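Local coordinates for galactose-binding like protein (Bacteroides thetaiotaomicron, PDB 7M1A) that binds calcium through a galactose-binding-like domain and, as a SusE-like protein, probably takes part in glycan recognition or breakdown, at residues A[67-81]-A[165-177]. Sequence-based numbering, arbitrary orientation.
Sequences KLSRFALWAIQDEKH and NYNICFTELTFWG. With CA (calcium ion), chain F; EDO (1,2-ethanediol), chain C; EDO (1,2-ethanediol), chain E.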
loop_
_atom_site.group_PDB
_atom_site.type_symbol
_atom_site.label_atom_id
_atom_site.label_comp_id
_atom_site.label_asym_id
_atom_site.label_seq_id
_atom_site.Cartn_x
_atom_site.Cartn_y
_atom_site.Cartn_z
ATOM N N LYS A 67 -19.080 -5.863 12.842
ATOM C CA LYS A 67 -20.300 -4.985 12.968
ATOM C C LYS A 67 -19.845 -3.632 13.545
ATOM O O LYS A 67 -19.405 -3.602 14.718
ATOM C CB LYS A 67 -21.384 -5.602 13.879
ATOM C CG LYS A 67 -22.647 -4.763 13.947
ATOM C CD LYS A 67 -23.543 -4.845 12.786
ATOM C CE LYS A 67 -24.913 -4.287 13.068
ATOM N NZ LYS A 67 -25.740 -4.368 11.846
ATOM N N LEU A 68 -19.824 -2.572 12.726
ATOM C CA LEU A 68 -19.199 -1.356 13.180
ATOM C C LEU A 68 -20.152 -0.638 14.148
ATOM O O LEU A 68 -21.352 -0.511 13.924
ATOM C CB LEU A 68 -18.927 -0.407 12.005
ATOM C CG LEU A 68 -17.876 -0.945 11.031
ATOM C CD1 LEU A 68 -17.698 0.042 9.874
ATOM C CD2 LEU A 68 -16.576 -1.188 11.782
ATOM N N SER A 69 -19.536 0.039 15.140
ATOM C CA SER A 69 -20.266 0.849 16.121
ATOM C C SER A 69 -19.881 2.335 16.071
ATOM O O SER A 69 -20.767 3.203 16.141
ATOM C CB SER A 69 -20.061 0.298 17.468
ATOM O OG SER A 69 -18.681 0.325 17.826
ATOM N N ARG A 70 -18.570 2.648 15.884
ATOM C CA ARG A 70 -18.164 4.039 15.887
ATOM C C ARG A 70 -16.971 4.234 14.962
ATOM O O ARG A 70 -16.210 3.271 14.644
ATOM C CB ARG A 70 -17.794 4.468 17.338
ATOM C CG ARG A 70 -18.931 4.356 18.356
ATOM C CD ARG A 70 -18.651 5.150 19.639
ATOM N NE ARG A 70 -18.870 6.591 19.568
ATOM C CZ ARG A 70 -17.919 7.491 19.361
ATOM N NH1 ARG A 70 -16.629 7.133 19.509
ATOM N NH2 ARG A 70 -18.149 8.773 19.210
ATOM N N PHE A 71 -16.815 5.514 14.539
ATOM C CA PHE A 71 -15.742 5.951 13.661
ATOM C C PHE A 71 -15.211 7.285 14.153
ATOM O O PHE A 71 -16.020 8.133 14.598
ATOM C CB PHE A 71 -16.240 6.006 12.206
ATOM C CG PHE A 71 -15.273 6.647 11.256
ATOM C CD1 PHE A 71 -14.175 5.952 10.763
ATOM C CD2 PHE A 71 -15.406 8.017 10.982
ATOM C CE1 PHE A 71 -13.334 6.601 9.868
ATOM C CE2 PHE A 71 -14.576 8.619 10.074
ATOM C CZ PHE A 71 -13.545 7.926 9.530
ATOM N N ALA A 72 -13.910 7.476 14.091
ATOM C CA ALA A 72 -13.327 8.784 14.398
ATOM C C ALA A 72 -12.223 9.094 13.409
ATOM O O ALA A 72 -11.544 8.179 12.929
ATOM C CB ALA A 72 -12.853 8.874 15.863
ATOM N N LEU A 73 -11.920 10.368 13.182
ATOM C CA LEU A 73 -10.899 10.798 12.264
ATOM C C LEU A 73 -10.298 12.086 12.809
ATOM O O LEU A 73 -11.059 12.995 13.187
ATOM C CB LEU A 73 -11.427 10.967 10.845
ATOM C CG LEU A 73 -10.410 11.380 9.745
ATOM C CD1 LEU A 73 -10.795 10.727 8.399
ATOM C CD2 LEU A 73 -10.286 12.918 9.609
ATOM N N TRP A 74 -8.965 12.203 12.735
ATOM C CA TRP A 74 -8.242 13.391 13.209
ATOM C C TRP A 74 -7.490 14.020 12.032
ATOM O O TRP A 74 -6.703 13.353 11.377
ATOM C CB TRP A 74 -7.192 13.034 14.316
ATOM C CG TRP A 74 -7.878 12.625 15.580
ATOM C CD1 TRP A 74 -8.077 13.432 16.660
ATOM C CD2 TRP A 74 -8.486 11.337 15.925
ATOM N NE1 TRP A 74 -8.721 12.731 17.660
ATOM C CE2 TRP A 74 -8.955 11.425 17.252
ATOM C CE3 TRP A 74 -8.537 10.070 15.354
ATOM C CZ2 TRP A 74 -9.549 10.385 17.956
ATOM C CZ3 TRP A 74 -9.117 8.998 16.015
ATOM C CH2 TRP A 74 -9.654 9.166 17.310
ATOM N N ALA A 75 -7.586 15.324 11.924
ATOM C CA ALA A 75 -6.743 16.168 11.101
ATOM C C ALA A 75 -5.312 16.216 11.676
ATOM O O ALA A 75 -5.083 16.004 12.877
ATOM C CB ALA A 75 -7.344 17.575 10.998
ATOM N N ILE A 76 -4.346 16.497 10.789
ATOM C CA ILE A 76 -2.964 16.675 11.258
ATOM C C ILE A 76 -2.982 17.842 12.278
ATOM O O ILE A 76 -3.687 18.856 12.112
ATOM C CB ILE A 76 -2.063 16.986 10.038
ATOM C CG1 ILE A 76 -1.997 15.757 9.097
ATOM C CG2 ILE A 76 -0.651 17.477 10.451
ATOM C CD1 ILE A 76 -1.445 16.099 7.707
ATOM N N GLN A 77 -2.338 17.617 13.429
ATOM C CA GLN A 77 -2.644 18.389 14.664
ATOM C C GLN A 77 -1.853 19.700 14.850
ATOM O O GLN A 77 -1.079 19.905 15.821
ATOM C CB GLN A 77 -2.430 17.448 15.859
ATOM C CG GLN A 77 -3.395 16.243 15.912
ATOM C CD GLN A 77 -4.797 16.629 16.347
ATOM O OE1 GLN A 77 -5.842 16.529 15.605
ATOM N NE2 GLN A 77 -4.855 16.989 17.605
ATOM N N ASP A 78 -2.039 20.579 13.867
ATOM C CA ASP A 78 -1.416 21.892 13.997
ATOM C C ASP A 78 -2.262 22.951 13.284
ATOM O O ASP A 78 -3.230 22.595 12.569
ATOM C CB ASP A 78 0.006 21.847 13.423
ATOM C CG ASP A 78 0.123 21.269 12.020
ATOM O OD1 ASP A 78 -0.757 21.505 11.209
ATOM O OD2 ASP A 78 1.105 20.537 11.786
ATOM N N GLU A 79 -1.921 24.238 13.551
ATOM C CA GLU A 79 -2.815 25.263 13.025
ATOM C C GLU A 79 -2.833 25.321 11.508
ATOM O O GLU A 79 -3.893 25.666 10.934
ATOM C CB GLU A 79 -2.390 26.614 13.555
ATOM C CG GLU A 79 -2.724 26.736 15.035
ATOM C CD GLU A 79 -2.417 28.112 15.595
ATOM O OE1 GLU A 79 -2.704 28.330 16.798
ATOM O OE2 GLU A 79 -1.882 28.951 14.805
ATOM N N LYS A 80 -1.749 24.862 10.864
ATOM C CA LYS A 80 -1.698 24.819 9.404
ATOM C C LYS A 80 -2.847 23.938 8.870
ATOM O O LYS A 80 -3.422 24.246 7.827
ATOM C CB LYS A 80 -0.337 24.280 8.949
ATOM C CG LYS A 80 -0.269 24.116 7.450
ATOM C CD LYS A 80 1.054 23.536 6.952
ATOM C CE LYS A 80 1.206 23.760 5.454
ATOM N NZ LYS A 80 2.438 23.183 4.853
ATOM N N HIS A 81 -3.229 22.886 9.601
ATOM C CA HIS A 81 -4.181 21.888 9.130
ATOM C C HIS A 81 -5.547 21.982 9.804
ATOM O O HIS A 81 -6.494 21.420 9.291
ATOM C CB HIS A 81 -3.583 20.477 9.216
ATOM C CG HIS A 81 -2.402 20.319 8.332
ATOM N ND1 HIS A 81 -1.172 20.519 8.822
ATOM C CD2 HIS A 81 -2.257 19.856 7.050
ATOM C CE1 HIS A 81 -0.265 20.270 7.873
ATOM N NE2 HIS A 81 -0.893 19.857 6.765
ATOM N N ASN A 165 -11.353 22.012 -2.366
ATOM C CA ASN A 165 -11.067 21.091 -3.458
ATOM C C ASN A 165 -11.189 19.633 -2.977
ATOM O O ASN A 165 -11.702 19.333 -1.894
ATOM C CB ASN A 165 -9.782 21.437 -4.235
ATOM C CG ASN A 165 -8.516 21.271 -3.389
ATOM O OD1 ASN A 165 -8.125 20.165 -3.030
ATOM N ND2 ASN A 165 -7.822 22.373 -3.059
ATOM N N TYR A 166 -10.746 18.698 -3.838
ATOM C CA TYR A 166 -11.054 17.277 -3.655
ATOM C C TYR A 166 -9.917 16.531 -2.923
ATOM O O TYR A 166 -10.113 15.364 -2.600
ATOM C CB TYR A 166 -11.294 16.584 -5.007
ATOM C CG TYR A 166 -12.551 16.981 -5.720
ATOM C CD1 TYR A 166 -13.780 17.043 -5.078
ATOM C CD2 TYR A 166 -12.485 17.473 -7.020
ATOM C CE1 TYR A 166 -14.963 17.413 -5.756
ATOM C CE2 TYR A 166 -13.637 17.867 -7.695
ATOM C CZ TYR A 166 -14.872 17.868 -7.053
ATOM O OH TYR A 166 -16.012 18.226 -7.722
ATOM N N ASN A 167 -8.748 17.184 -2.686
ATOM C CA ASN A 167 -7.639 16.535 -1.999
ATOM C C ASN A 167 -8.008 16.187 -0.565
ATOM O O ASN A 167 -8.903 16.758 0.023
ATOM C CB ASN A 167 -6.372 17.391 -2.163
ATOM C CG ASN A 167 -5.870 17.299 -3.584
ATOM O OD1 ASN A 167 -5.377 16.230 -4.002
ATOM N ND2 ASN A 167 -5.949 18.385 -4.337
ATOM N N ILE A 168 -7.211 15.300 0.022
ATOM C CA ILE A 168 -7.389 15.021 1.436
ATOM C C ILE A 168 -6.040 14.737 2.107
ATOM O O ILE A 168 -5.173 14.045 1.563
ATOM C CB ILE A 168 -8.404 13.857 1.676
ATOM C CG1 ILE A 168 -8.694 13.618 3.165
ATOM C CG2 ILE A 168 -7.924 12.579 0.969
ATOM C CD1 ILE A 168 -9.828 12.667 3.423
ATOM N N CYS A 169 -5.874 15.219 3.359
ATOM C CA CYS A 169 -4.776 14.778 4.214
ATOM C C CYS A 169 -5.348 14.685 5.651
ATOM O O CYS A 169 -6.198 15.480 6.050
ATOM C CB CYS A 169 -3.599 15.762 4.151
ATOM S SG CYS A 169 -3.917 17.460 4.693
ATOM N N PHE A 170 -4.804 13.776 6.450
ATOM C CA PHE A 170 -5.185 13.631 7.846
ATOM C C PHE A 170 -4.190 12.688 8.530
ATOM O O PHE A 170 -3.357 12.062 7.814
ATOM C CB PHE A 170 -6.637 13.192 8.084
ATOM C CG PHE A 170 -6.949 11.804 7.631
ATOM C CD1 PHE A 170 -7.160 11.542 6.254
ATOM C CD2 PHE A 170 -7.079 10.763 8.525
ATOM C CE1 PHE A 170 -7.504 10.260 5.810
ATOM C CE2 PHE A 170 -7.415 9.465 8.069
ATOM C CZ PHE A 170 -7.592 9.240 6.716
ATOM N N THR A 171 -4.244 12.583 9.887
ATOM C CA THR A 171 -3.217 11.858 10.620
ATOM C C THR A 171 -3.675 10.480 11.126
ATOM O O THR A 171 -2.768 9.598 11.289
ATOM C CB THR A 171 -2.630 12.677 11.780
ATOM O OG1 THR A 171 -1.600 11.912 12.420
ATOM C CG2 THR A 171 -3.646 13.034 12.861
ATOM N N GLU A 172 -4.952 10.246 11.473
ATOM C CA GLU A 172 -5.327 8.981 12.105
ATOM C C GLU A 172 -6.827 8.797 11.945
ATOM O O GLU A 172 -7.581 9.794 11.965
ATOM C CB GLU A 172 -4.984 8.967 13.619
ATOM C CG GLU A 172 -5.100 7.610 14.310
ATOM C CD GLU A 172 -4.096 6.549 13.843
ATOM O OE1 GLU A 172 -3.133 6.877 13.127
ATOM O OE2 GLU A 172 -4.238 5.406 14.285
ATOM N N LEU A 173 -7.258 7.533 11.843
ATOM C CA LEU A 173 -8.668 7.203 12.000
ATOM C C LEU A 173 -8.766 6.036 12.959
ATOM O O LEU A 173 -7.758 5.351 13.215
ATOM C CB LEU A 173 -9.370 6.981 10.644
ATOM C CG LEU A 173 -8.669 6.099 9.619
ATOM C CD1 LEU A 173 -8.666 4.661 10.115
ATOM C CD2 LEU A 173 -9.392 6.244 8.281
ATOM N N THR A 174 -9.974 5.808 13.516
ATOM C CA THR A 174 -10.183 4.676 14.400
ATOM C C THR A 174 -11.580 4.133 14.109
ATOM O O THR A 174 -12.525 4.910 13.940
ATOM C CB THR A 174 -10.095 5.099 15.877
ATOM O OG1 THR A 174 -8.773 5.664 16.056
ATOM C CG2 THR A 174 -10.239 3.934 16.834
ATOM N N PHE A 175 -11.701 2.793 14.118
ATOM C CA PHE A 175 -13.003 2.137 14.083
ATOM C C PHE A 175 -13.202 1.349 15.389
ATOM O O PHE A 175 -12.266 0.772 15.945
ATOM C CB PHE A 175 -13.159 1.109 12.964
ATOM C CG PHE A 175 -13.216 1.735 11.601
ATOM C CD1 PHE A 175 -12.069 2.169 10.895
ATOM C CD2 PHE A 175 -14.447 1.979 11.036
ATOM C CE1 PHE A 175 -12.190 2.795 9.655
ATOM C CE2 PHE A 175 -14.550 2.611 9.792
ATOM C CZ PHE A 175 -13.427 3.022 9.069
ATOM N N TRP A 176 -14.455 1.316 15.851
ATOM C CA TRP A 176 -14.878 0.454 16.936
ATOM C C TRP A 176 -15.991 -0.460 16.404
ATOM O O TRP A 176 -16.725 -0.017 15.538
ATOM C CB TRP A 176 -15.327 1.272 18.184
ATOM C CG TRP A 176 -14.302 2.106 18.873
ATOM C CD1 TRP A 176 -13.594 1.780 20.005
ATOM C CD2 TRP A 176 -13.808 3.396 18.427
ATOM N NE1 TRP A 176 -12.758 2.787 20.304
ATOM C CE2 TRP A 176 -12.862 3.809 19.406
ATOM C CE3 TRP A 176 -14.105 4.296 17.380
ATOM C CZ2 TRP A 176 -12.275 5.063 19.390
ATOM C CZ3 TRP A 176 -13.519 5.557 17.363
ATOM C CH2 TRP A 176 -12.596 5.943 18.361
ATOM N N GLY A 177 -16.095 -1.702 16.935
ATOM C CA GLY A 177 -17.275 -2.553 16.675
ATOM C C GLY A 177 -17.213 -3.942 17.260
ATOM O O GLY A 177 -16.440 -3.951 18.272
HETATM CA CA CA F . -1.396 8.301 12.602
HETATM C C1 EDO C . 2.560 18.760 5.373
HETATM O O1 EDO C . 1.717 18.047 6.240
HETATM C C2 EDO C . 1.722 18.784 4.211
HETATM O O2 EDO C . 0.533 19.499 4.437
HETATM C C1 EDO E . -0.500 21.308 1.205
HETATM O O1 EDO E . -0.791 20.416 2.251
HETATM C C2 EDO E . 0.217 22.539 1.717
HETATM O O2 EDO E . 1.118 21.988 2.599
HETATM O O HOH W 1 -5.299 17.099 8.121
HETATM O O HOH W 2 0.592 9.554 12.636
#
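Trp74 and Thr174 meet where strands 70-74 and 172-176 run antiparallel. Trp74 can be followed outward. Trp74 CB lies 3.8 Å from Thr171 CG2. CG stands anti to the carbonyl carbon (chi1 -69°), which brings the benzo edge of the indole against the partner strand. Trp74 CE3 comes 3.5 Å from Glu172 O, which sits at the ring edge in its plane. Trp74 CZ3 approaches Thr174 OG1 at 3.4 Å. Lys5 is the main polar partner of Thr174 and also bridges to Glu172 OE2. Trp74 CH2 ends 4.5 Å from Trp176 CH2. On that same face the Trp176 ring turns its edge to Ala72 CB. Arg70 NH1 lies over one face of this ring, at most a weak cation-pi attraction; the guanidinium's main polar partner is Gln141.

Phe71, Leu73, Leu173 and Phe175 point to the other face, against strands 56-66, 88-96 and 151-158. Phe71 CD1 lies over the Phe175 ring, 3.5 Å from Phe175 CZ. Leu73 CD1 makes a CH-pi contact over the face of Phe170.

Thr171 and Glu172 both face Trp74, a classic beta bulge. Here Thr171 O and Glu172 OE1 bind calcium, with Tyr28, Asn31, Arg33 and water. The arrangement is characteristic of a galactose-binding-like beta-sandwich, here the protein's C-terminal domain, with calcium held at the bulge where strand 172-176 begins.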